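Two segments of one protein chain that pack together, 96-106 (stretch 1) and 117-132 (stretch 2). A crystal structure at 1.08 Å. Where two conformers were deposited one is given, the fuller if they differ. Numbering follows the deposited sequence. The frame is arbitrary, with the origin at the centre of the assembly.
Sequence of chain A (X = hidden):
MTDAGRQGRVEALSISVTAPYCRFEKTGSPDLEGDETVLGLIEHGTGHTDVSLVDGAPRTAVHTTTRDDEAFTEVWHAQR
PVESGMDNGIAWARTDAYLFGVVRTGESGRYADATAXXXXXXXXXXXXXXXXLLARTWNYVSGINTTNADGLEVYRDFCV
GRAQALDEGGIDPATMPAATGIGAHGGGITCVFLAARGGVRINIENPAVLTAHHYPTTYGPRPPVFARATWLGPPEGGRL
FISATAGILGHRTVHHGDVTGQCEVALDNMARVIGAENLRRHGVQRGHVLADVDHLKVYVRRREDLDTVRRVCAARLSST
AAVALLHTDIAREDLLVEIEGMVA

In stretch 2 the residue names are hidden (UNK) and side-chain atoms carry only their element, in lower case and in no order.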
ATOM      1  N   ASP A  96      19.398 -10.245  -2.480  1.00  6.21           N
ATOM      2  CA  ASP A  96      19.786 -10.915  -1.254  1.00  7.51           C
ATOM      3  C   ASP A  96      19.148 -10.284  -0.017  1.00  6.87           C
ATOM      4  O   ASP A  96      18.874 -11.003   0.957  1.00  8.84           O
ATOM      5  CB  ASP A  96      21.299 -11.006  -1.127  1.00 10.08           C
ATOM      6  CG  ASP A  96      21.890 -12.058  -2.070  1.00 13.59           C
ATOM      7  OD1 ASP A  96      21.200 -13.047  -2.416  1.00 13.30           O
ATOM      8  OD2 ASP A  96      23.069 -11.928  -2.456  1.00 18.53           O
ATOM      9  N   ALA A  97      18.820  -8.990  -0.070  1.00  6.16           N
ATOM     10  CA  ALA A  97      18.300  -8.284   1.101  1.00  5.82           C
ATOM     11  C   ALA A  97      16.791  -8.036   1.128  1.00  5.37           C
ATOM     12  O   ALA A  97      16.246  -7.830   2.226  1.00  5.57           O
ATOM     13  CB  ALA A  97      19.031  -6.951   1.265  1.00  6.94           C
ATOM     14  N   TYR A  98      16.119  -8.015  -0.035  1.00  5.02           N
ATOM     15  CA  TYR A  98      14.703  -7.636  -0.091  1.00  5.27           C
ATOM     16  C   TYR A  98      13.924  -8.526  -1.055  1.00  5.07           C
ATOM     17  O   TYR A  98      14.483  -9.129  -1.972  1.00  6.01           O
ATOM     18  CB  TYR A  98      14.530  -6.158  -0.492  1.00  5.83           C
ATOM     19  CG  TYR A  98      15.230  -5.227   0.464  1.00  6.26           C
ATOM     20  CD1 TYR A  98      14.670  -4.926   1.714  1.00  6.43           C
ATOM     21  CD2 TYR A  98      16.470  -4.666   0.157  1.00  7.16           C
ATOM     22  CE1 TYR A  98      15.350  -4.089   2.612  1.00  7.25           C
ATOM     23  CE2 TYR A  98      17.133  -3.839   1.053  1.00  7.65           C
ATOM     24  CZ  TYR A  98      16.562  -3.542   2.265  1.00  7.74           C
ATOM     25  OH  TYR A  98      17.194  -2.721   3.183  1.00  8.92           O
ATOM     26  N   LEU A  99      12.611  -8.574  -0.844  1.00  5.45           N
ATOM     27  CA  LEU A  99      11.688  -9.419  -1.614  1.00  5.60           C
ATOM     28  C   LEU A  99      10.470  -8.571  -2.011  1.00  5.30           C
ATOM     29  O   LEU A  99       9.953  -7.797  -1.197  1.00  5.98           O
ATOM     30  CB  LEU A  99      11.232 -10.569  -0.723  1.00  6.75           C
ATOM     31  CG  LEU A  99      10.137 -11.523  -1.190  1.00  7.76           C
ATOM     32  CD1 LEU A  99      10.644 -12.333  -2.336  1.00  8.47           C
ATOM     33  CD2 LEU A  99       9.658 -12.455  -0.034  1.00  7.93           C
ATOM     34  N   PHE A 100      10.017  -8.734  -3.254  1.00  5.10           N
ATOM     35  CA  PHE A 100       8.777  -8.139  -3.762  1.00  5.31           C
ATOM     36  C   PHE A 100       7.870  -9.271  -4.215  1.00  4.66           C
ATOM     37  O   PHE A 100       8.323 -10.146  -4.936  1.00  5.63           O
ATOM     38  CB  PHE A 100       9.090  -7.222  -4.949  1.00  5.73           C
ATOM     39  CG  PHE A 100       7.879  -6.606  -5.594  1.00  6.79           C
ATOM     40  CD1 PHE A 100       7.288  -5.485  -5.056  1.00  7.24           C
ATOM     41  CD2 PHE A 100       7.342  -7.128  -6.755  1.00 10.03           C
ATOM     42  CE1 PHE A 100       6.171  -4.898  -5.665  1.00  8.03           C
ATOM     43  CE2 PHE A 100       6.229  -6.540  -7.355  1.00 11.19           C
ATOM     44  CZ  PHE A 100       5.650  -5.438  -6.800  1.00  9.23           C
ATOM     45  N   GLY A 101       6.594  -9.227  -3.834  1.00  4.67           N
ATOM     46  CA  GLY A 101       5.641 -10.236  -4.272  1.00  4.83           C
ATOM     47  C   GLY A 101       4.287  -9.652  -4.605  1.00  4.45           C
ATOM     48  O   GLY A 101       3.888  -8.590  -4.097  1.00  4.69           O
ATOM     49  N   VAL A 102       3.558 -10.377  -5.453  1.00  4.86           N
ATOM     50  CA  VAL A 102       2.234  -9.998  -5.886  0.54  5.23           C
ATOM     51  C   VAL A 102       1.378 -11.253  -6.000  1.00  4.64           C
ATOM     52  O   VAL A 102       1.851 -12.263  -6.515  1.00  4.82           O
ATOM     53  CB  VAL A 102       2.367  -9.400  -7.341  0.54  6.27           C
ATOM     54  CG1 VAL A 102       1.018  -8.988  -7.893  0.54  5.87           C
ATOM     55  CG2 VAL A 102       3.391  -8.258  -7.421  0.54  6.34           C
ATOM     56  N   VAL A 103       0.131 -11.185  -5.539  1.00  4.84           N
ATOM     57  CA  VAL A 103      -0.756 -12.340  -5.559  1.00  4.77           C
ATOM     58  C   VAL A 103      -2.188 -11.822  -5.580  1.00  4.91           C
ATOM     59  O   VAL A 103      -2.471 -10.737  -5.071  1.00  5.33           O
ATOM     60  CB  VAL A 103      -0.508 -13.239  -4.323  1.00  5.68           C
ATOM     61  CG1 VAL A 103      -0.663 -12.481  -2.996  1.00  7.01           C
ATOM     62  CG2 VAL A 103      -1.379 -14.486  -4.343  1.00  6.78           C
ATOM     63  N   ARG A 104      -3.114 -12.558  -6.182  1.00  4.86           N
ATOM     64  CA  ARG A 104      -4.504 -12.129  -6.183  1.00  5.05           C
ATOM     65  C   ARG A 104      -5.463 -13.295  -6.098  1.00  5.47           C
ATOM     66  O   ARG A 104      -5.093 -14.446  -6.364  1.00  7.07           O
ATOM     67  CB  ARG A 104      -4.775 -11.227  -7.400  1.00  5.80           C
ATOM     68  CG  ARG A 104      -4.722 -11.933  -8.747  1.00  6.21           C
ATOM     69  CD  ARG A 104      -4.647 -10.967  -9.921  1.00  6.09           C
ATOM     70  NE  ARG A 104      -5.830 -10.112  -9.937  1.00  5.40           N
ATOM     71  CZ  ARG A 104      -5.839  -8.819 -10.250  1.00  4.94           C
ATOM     72  NH1 ARG A 104      -4.745  -8.206 -10.705  1.00  5.34           N
ATOM     73  NH2 ARG A 104      -6.974  -8.143 -10.155  1.00  5.18           N
ATOM     74  N   THR A 105      -6.708 -12.978  -5.730  1.00  5.72           N
ATOM     75  CA  THR A 105      -7.782 -13.946  -5.679  1.00  5.99           C
ATOM     76  C   THR A 105      -8.967 -13.377  -6.443  1.00  6.35           C
ATOM     77  O   THR A 105      -9.187 -12.178  -6.455  1.00  7.61           O
ATOM     78  CB  THR A 105      -8.119 -14.309  -4.234  1.00  7.27           C
ATOM     79  OG1 THR A 105      -9.054 -15.390  -4.229  1.00  7.89           O
ATOM     80  CG2 THR A 105      -8.724 -13.123  -3.464  1.00  8.78           C
ATOM     81  N   GLY A 106      -9.699 -14.239  -7.135  1.00  6.64           N
ATOM     82  CA  GLY A 106     -10.694 -13.785  -8.094  1.00  7.16           C
ATOM     83  C   GLY A 106     -11.928 -13.099  -7.521  1.00  6.70           C
ATOM     84  O   GLY A 106     -12.305 -13.289  -6.359  1.00  7.14           O
ATOM     85  N   UNK A 117      -6.370 -17.333   3.208  1.00  5.70           N
ATOM     86  CA  UNK A 117      -5.462 -18.244   2.522  1.00  6.20           C
ATOM     87  C   UNK A 117      -4.335 -17.477   1.804  1.00  6.05           C
ATOM     88  O   UNK A 117      -3.177 -17.875   1.847  1.00  6.03           O
ATOM     89  c   UNK A 117      -6.224 -19.135   1.554  1.00  7.38           C
ATOM     90  N   UNK A 118      -4.686 -16.372   1.158  1.00  6.00           N
ATOM     91  CA  UNK A 118      -3.722 -15.551   0.458  1.00  6.37           C
ATOM     92  C   UNK A 118      -2.689 -15.012   1.443  1.00  5.92           C
ATOM     93  O   UNK A 118      -1.481 -15.142   1.217  1.00  5.95           O
ATOM     94  c   UNK A 118      -4.487 -12.832  -2.194  1.00  9.52           C
ATOM     95  c   UNK A 118      -3.658 -13.445  -1.061  1.00  8.50           C
ATOM     96  c   UNK A 118      -4.493 -14.425  -0.254  1.00  7.72           C
ATOM     97  c   UNK A 118      -3.099 -12.345  -0.160  1.00  8.51           C
ATOM     98  N   UNK A 119      -3.144 -14.433   2.552  1.00  5.58           N
ATOM     99  CA  UNK A 119      -2.194 -13.914   3.535  1.00  5.68           C
ATOM    100  C   UNK A 119      -1.385 -15.032   4.192  1.00  5.74           C
ATOM    101  O   UNK A 119      -0.206 -14.859   4.454  1.00  5.87           O
ATOM    102  c   UNK A 119      -1.621  -9.464   4.192  1.00  8.32           C
ATOM    103  c   UNK A 119      -2.603  -8.891   3.425  1.00  7.10           C
ATOM    104  c   UNK A 119      -2.893 -13.024   4.589  1.00  6.26           C
ATOM    105  o   UNK A 119      -2.451  -7.577   3.023  1.00  7.53           O
ATOM    106  c   UNK A 119      -2.827 -11.559   4.211  1.00  6.69           C
ATOM    107  c   UNK A 119      -1.744 -10.793   4.586  1.00  7.95           C
ATOM    108  c   UNK A 119      -3.696  -9.646   3.034  1.00  7.13           C
ATOM    109  c   UNK A 119      -3.816 -10.969   3.439  1.00  6.77           C
ATOM    110  N   UNK A 120      -2.009 -16.186   4.440  1.00  5.73           N
ATOM    111  CA  UNK A 120      -1.238 -17.335   4.929  1.00  5.95           C
ATOM    112  C   UNK A 120      -0.082 -17.637   3.983  1.00  5.75           C
ATOM    113  O   UNK A 120       1.041 -17.886   4.406  1.00  6.00           O
ATOM    114  c   UNK A 120      -1.287 -19.821   5.344  1.00  7.45           C
ATOM    115  o   UNK A 120      -3.023 -18.390   6.186  1.00  7.34           O
ATOM    116  c   UNK A 120      -2.125 -18.565   5.081  1.00  6.91           C
ATOM    117  N   UNK A 121      -0.382 -17.622   2.695  1.00  5.59           N
ATOM    118  CA  UNK A 121       0.630 -17.940   1.701  1.00  6.84           C
ATOM    119  C   UNK A 121       1.731 -16.867   1.669  1.00  6.14           C
ATOM    120  O   UNK A 121       2.912 -17.202   1.527  1.00  6.16           O
ATOM    121  n   UNK A 121      -1.790 -19.454  -0.632  1.00 10.70           N
ATOM    122  o   UNK A 121      -0.581 -20.339   1.025  1.00 13.53           O
ATOM    123  c   UNK A 121       0.002 -18.136   0.322  1.00  8.16           C
ATOM    124  c   UNK A 121      -0.814 -19.414   0.250  1.00 10.72           C
ATOM    125  N   UNK A 122       1.362 -15.598   1.838  1.00  6.37           N
ATOM    126  CA  UNK A 122       2.358 -14.528   1.938  1.00  6.64           C
ATOM    127  C   UNK A 122       3.267 -14.720   3.160  1.00  6.45           C
ATOM    128  O   UNK A 122       4.512 -14.676   3.046  1.00  6.99           O
ATOM    129  c   UNK A 122       1.000 -12.857   0.612  1.00  8.23           C
ATOM    130  c   UNK A 122       1.678 -13.151   1.954  1.00  7.34           C
ATOM    131  c   UNK A 122       2.663 -12.041   2.302  1.00  7.47           C
ATOM    132  N   UNK A 123       2.676 -14.933   4.334  1.00  6.33           N
ATOM    133  CA  UNK A 123       3.483 -15.134   5.537  1.00  6.43           C
ATOM    134  C   UNK A 123       4.376 -16.354   5.369  1.00  6.74           C
ATOM    135  O   UNK A 123       5.557 -16.332   5.746  1.00  7.59           O
ATOM    136  c   UNK A 123       2.621 -15.291   6.784  1.00  7.28           C
ATOM    137  c   UNK A 123       0.484 -14.176   7.466  1.00  7.07           C
ATOM    138  c   UNK A 123       2.417 -12.805   7.289  1.00  8.65           C
ATOM    139  c   UNK A 123      -0.278 -13.069   7.828  1.00  8.00           C
ATOM    140  c   UNK A 123       1.830 -14.060   7.170  1.00  7.07           C
ATOM    141  c   UNK A 123       1.671 -11.702   7.678  1.00  9.37           C
ATOM    142  c   UNK A 123       0.318 -11.836   7.940  1.00  8.77           C
ATOM    143  N   UNK A 124       3.830 -17.441   4.816  1.00  6.96           N
ATOM    144  CA  UNK A 124       4.632 -18.644   4.634  1.00  7.58           C
ATOM    145  C   UNK A 124       5.779 -18.440   3.659  1.00  6.92           C
ATOM    146  O   UNK A 124       6.862 -18.963   3.889  1.00  7.24           O
ATOM    147  o   UNK A 124       4.999 -21.387   6.354  1.00 22.11           O
ATOM    148  c   UNK A 124       3.742 -19.789   4.182  1.00 10.29           C
ATOM    149  n   UNK A 124       6.627 -21.944   4.914  1.00 16.78           N
ATOM    150  c   UNK A 124       5.404 -21.490   5.198  1.00 18.40           C
ATOM    151  c   UNK A 124       4.503 -21.091   3.992  1.00 15.11           C
ATOM    152  N   UNK A 125       5.550 -17.707   2.562  1.00  7.26           N
ATOM    153  CA  UNK A 125       6.608 -17.457   1.593  1.00  7.53           C
ATOM    154  C   UNK A 125       7.722 -16.602   2.215  1.00  7.33           C
ATOM    155  O   UNK A 125       8.910 -16.854   2.018  1.00  7.60           O
ATOM    156  c   UNK A 125       6.062 -16.743   0.347  1.00  8.52           C
ATOM    157  c   UNK A 125       6.587 -15.575  -1.821  1.00 10.36           C
ATOM    158  c   UNK A 125       7.441 -17.909  -1.401  1.00 10.30           C
ATOM    159  c   UNK A 125       7.100 -16.568  -0.770  1.00  9.28           C
ATOM    160  N   UNK A 126       7.336 -15.562   2.948  1.00  7.67           N
ATOM    161  CA  UNK A 126       8.343 -14.727   3.581  1.00  9.21           C
ATOM    162  C   UNK A 126       9.171 -15.548   4.557  1.00  8.62           C
ATOM    163  O   UNK A 126      10.390 -15.366   4.642  1.00  9.23           O
ATOM    164  c   UNK A 126       7.037 -12.574   3.219  1.00 13.62           C
ATOM    165  c   UNK A 126       7.744 -13.474   4.247  1.00 12.35           C
ATOM    166  o   UNK A 126       6.867 -13.839   5.313  1.00 14.00           O
ATOM    167  N   UNK A 127       8.541 -16.463   5.281  1.00  9.33           N
ATOM    168  CA  UNK A 127       9.303 -17.329   6.180  1.00 10.53           C
ATOM    169  C   UNK A 127      10.212 -18.290   5.404  1.00 10.82           C
ATOM    170  O   UNK A 127      11.411 -18.409   5.707  1.00 11.82           O
ATOM    171  n   UNK A 127       4.238 -17.438   9.075  1.00 25.23           N
ATOM    172  n   UNK A 127       5.921 -18.972   8.623  1.00 20.94           N
ATOM    173  c   UNK A 127       7.011 -18.144   9.158  1.00 18.48           C
ATOM    174  c   UNK A 127       4.635 -18.617   8.599  1.00 22.10           C
ATOM    175  n   UNK A 127       3.738 -19.455   8.106  1.00 19.46           N
ATOM    176  c   UNK A 127       7.693 -17.276   8.121  1.00 15.66           C
ATOM    177  c   UNK A 127       8.361 -18.114   7.089  1.00 12.22           C
ATOM    178  N   UNK A 128       9.653 -18.975   4.405  1.00 10.04           N
ATOM    179  CA  UNK A 128      10.397 -19.991   3.677  0.54 10.77           C
ATOM    180  C   UNK A 128      11.588 -19.424   2.904  1.00  9.32           C
ATOM    181  O   UNK A 128      12.649 -20.047   2.856  1.00 10.86           O
ATOM    182  o   UNK A 128      10.177 -21.659   1.949  0.54 15.99           O
ATOM    183  c   UNK A 128       9.466 -20.705   2.704  0.54 13.56           C
ATOM    184  N   UNK A 129      11.411 -18.246   2.301  1.00  7.65           N
ATOM    185  CA  UNK A 129      12.489 -17.643   1.532  1.00  7.28           C
ATOM    186  C   UNK A 129      13.495 -16.910   2.419  1.00  7.15           C
ATOM    187  O   UNK A 129      14.600 -16.598   1.966  1.00  8.55           O
ATOM    188  c   UNK A 129      11.966 -18.270  -1.474  1.00 12.15           C
ATOM    189  c   UNK A 129      11.159 -17.280  -0.680  1.00  9.53           C
ATOM    190  c   UNK A 129      11.949 -16.677   0.486  1.00  7.72           C
ATOM    191  c   UNK A 129      10.681 -16.181  -1.615  1.00  9.80           C
ATOM    192  N   UNK A 130      13.127 -16.600   3.666  1.00  7.25           N
ATOM    193  CA  UNK A 130      14.038 -15.904   4.566  1.00  8.01           C
ATOM    194  C   UNK A 130      13.936 -14.384   4.504  1.00  6.72           C
ATOM    195  O   UNK A 130      14.958 -13.713   4.684  1.00  7.53           O
ATOM    196  N   UNK A 131      12.723 -13.854   4.323  1.00  6.25           N
ATOM    197  CA  UNK A 131      12.472 -12.417   4.303  1.00  6.04           C
ATOM    198  C   UNK A 131      11.326 -12.116   5.277  1.00  6.48           C
ATOM    199  O   UNK A 131      10.249 -11.688   4.879  1.00  6.38           O
ATOM    200  c   UNK A 131      15.261 -11.348   0.737  1.00  6.14           C
ATOM    201  c   UNK A 131      14.611 -13.650   0.550  1.00  7.18           C
ATOM    202  o   UNK A 131      16.534 -12.868  -0.595  1.00  6.86           O
ATOM    203  c   UNK A 131      13.304 -12.143   1.927  1.00  6.41           C
ATOM    204  c   UNK A 131      13.544 -13.413   1.397  1.00  6.89           C
ATOM    205  c   UNK A 131      12.165 -11.909   2.880  1.00  6.33           C
ATOM    206  c   UNK A 131      14.169 -11.110   1.573  1.00  5.94           C
ATOM    207  c   UNK A 131      15.467 -12.618   0.229  1.00  6.46           C
ATOM    208  N   UNK A 132      11.556 -12.347   6.580  1.00  6.46           N
ATOM    209  CA  UNK A 132      10.425 -12.345   7.513  1.00  7.54           C
ATOM    210  C   UNK A 132       9.884 -10.956   7.858  1.00  7.10           C
ATOM    211  O   UNK A 132       8.797 -10.886   8.424  1.00  8.68           O
ATOM    212  c   UNK A 132      12.809 -12.779   7.226  1.00  7.60           C
ATOM    213  c   UNK A 132      12.472 -12.658   8.693  1.00  8.96           C
ATOM    214  c   UNK A 132      11.014 -13.002   8.767  1.00  9.32           C
TER

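Position 117 carries one side-chain carbon, out of reach of the strand: Ala117, a small residue at home on an exposed helical turn. Position 118 has four carbons, forked at the second, against Val103 and the backbone of Arg104; this is Leu118, whose CG is 3.7 Å from Val103 CG1 and whose CD1 is 4.1 Å from Arg104 CA. Its branched apolar end suits a buried place between helix and strand.

Position 119 shows one carbon, then a six-carbon ring bearing an oxygen. It is Tyr119, whose CA-to-CB bond points away from the strand, though the side chain's end comes nearer without contact; its hydroxyl is hydrogen-bonded elsewhere in the structure. At 120 one carbon carries an oxygen and a carbon: Thr120, partly exposed, its OG1 hydrogen-bonded just outside the stretch. Position 121 has two carbons, the second bearing oxygen and nitrogen: Asn121, partly exposed, where a polar amide is tolerated.

Position 122 has three carbons, branched at the first, close to Val103. It is Val122, its CA-to-CB bond sideways; CG2 lies 4.0 Å from Val103 CG1, and a short apolar side chain suits this buried flank. Position 123, one carbon and a plain six-carbon ring, is Phe123, apolar and buried, beyond the strand's reach. Position 124 has three carbons, the third bearing oxygen and nitrogen: Gln124, a polar amide suited to partial exposure.

Position 125, four carbons forked at the second, is Leu125, pointing toward the strand where Gly101 has no side chain. Position 126 has one carbon carrying an oxygen and a carbon, the latter near Leu99. This is Thr126: CG2 lies 4.2 Å from Leu99 CD2, while OG1 donates to Phe123 O at 2.8 Å, satisfying a buried hydroxyl.

Position 127 has three carbons, a nitrogen, then a carbon with two more nitrogens: Arg127, exposed, its NH2 bonded to Gln124 OE1 at 2.9 Å. Position 128, one carbon and one oxygen, is Ser128, suited to solvent. Position 129, four carbons forked at the second, meets Leu99; it is Leu129, its apolar CD1 3.9 Å from Leu99 CD1.

Position 130 has no side-chain atoms: Gly130. With its positive phi, a CB would jam against the preceding carbonyl. Position 131 has one carbon and a six-carbon ring with an oxygen, spread along residues 96 to 99. It is Tyr131, whose broad ring suits this span; Leu99 CB sits over one face, 3.7 Å from CG, while Tyr98 N approaches the edge, 3.5 Å from CE2. Position 132, three carbons closing onto the backbone nitrogen, is the exposed Pro132, its ring compatible with the loop.

The nearly antiparallel helix and strand pack without a hydrogen bond between them. Leu99 packs on Leu129 and makes a CH-pi contact with the Tyr131 ring through CB, while Val103 packs against Leu118 and Val122.

Stretch 2 (117-132) ALYTNVFQLTRSLGYP
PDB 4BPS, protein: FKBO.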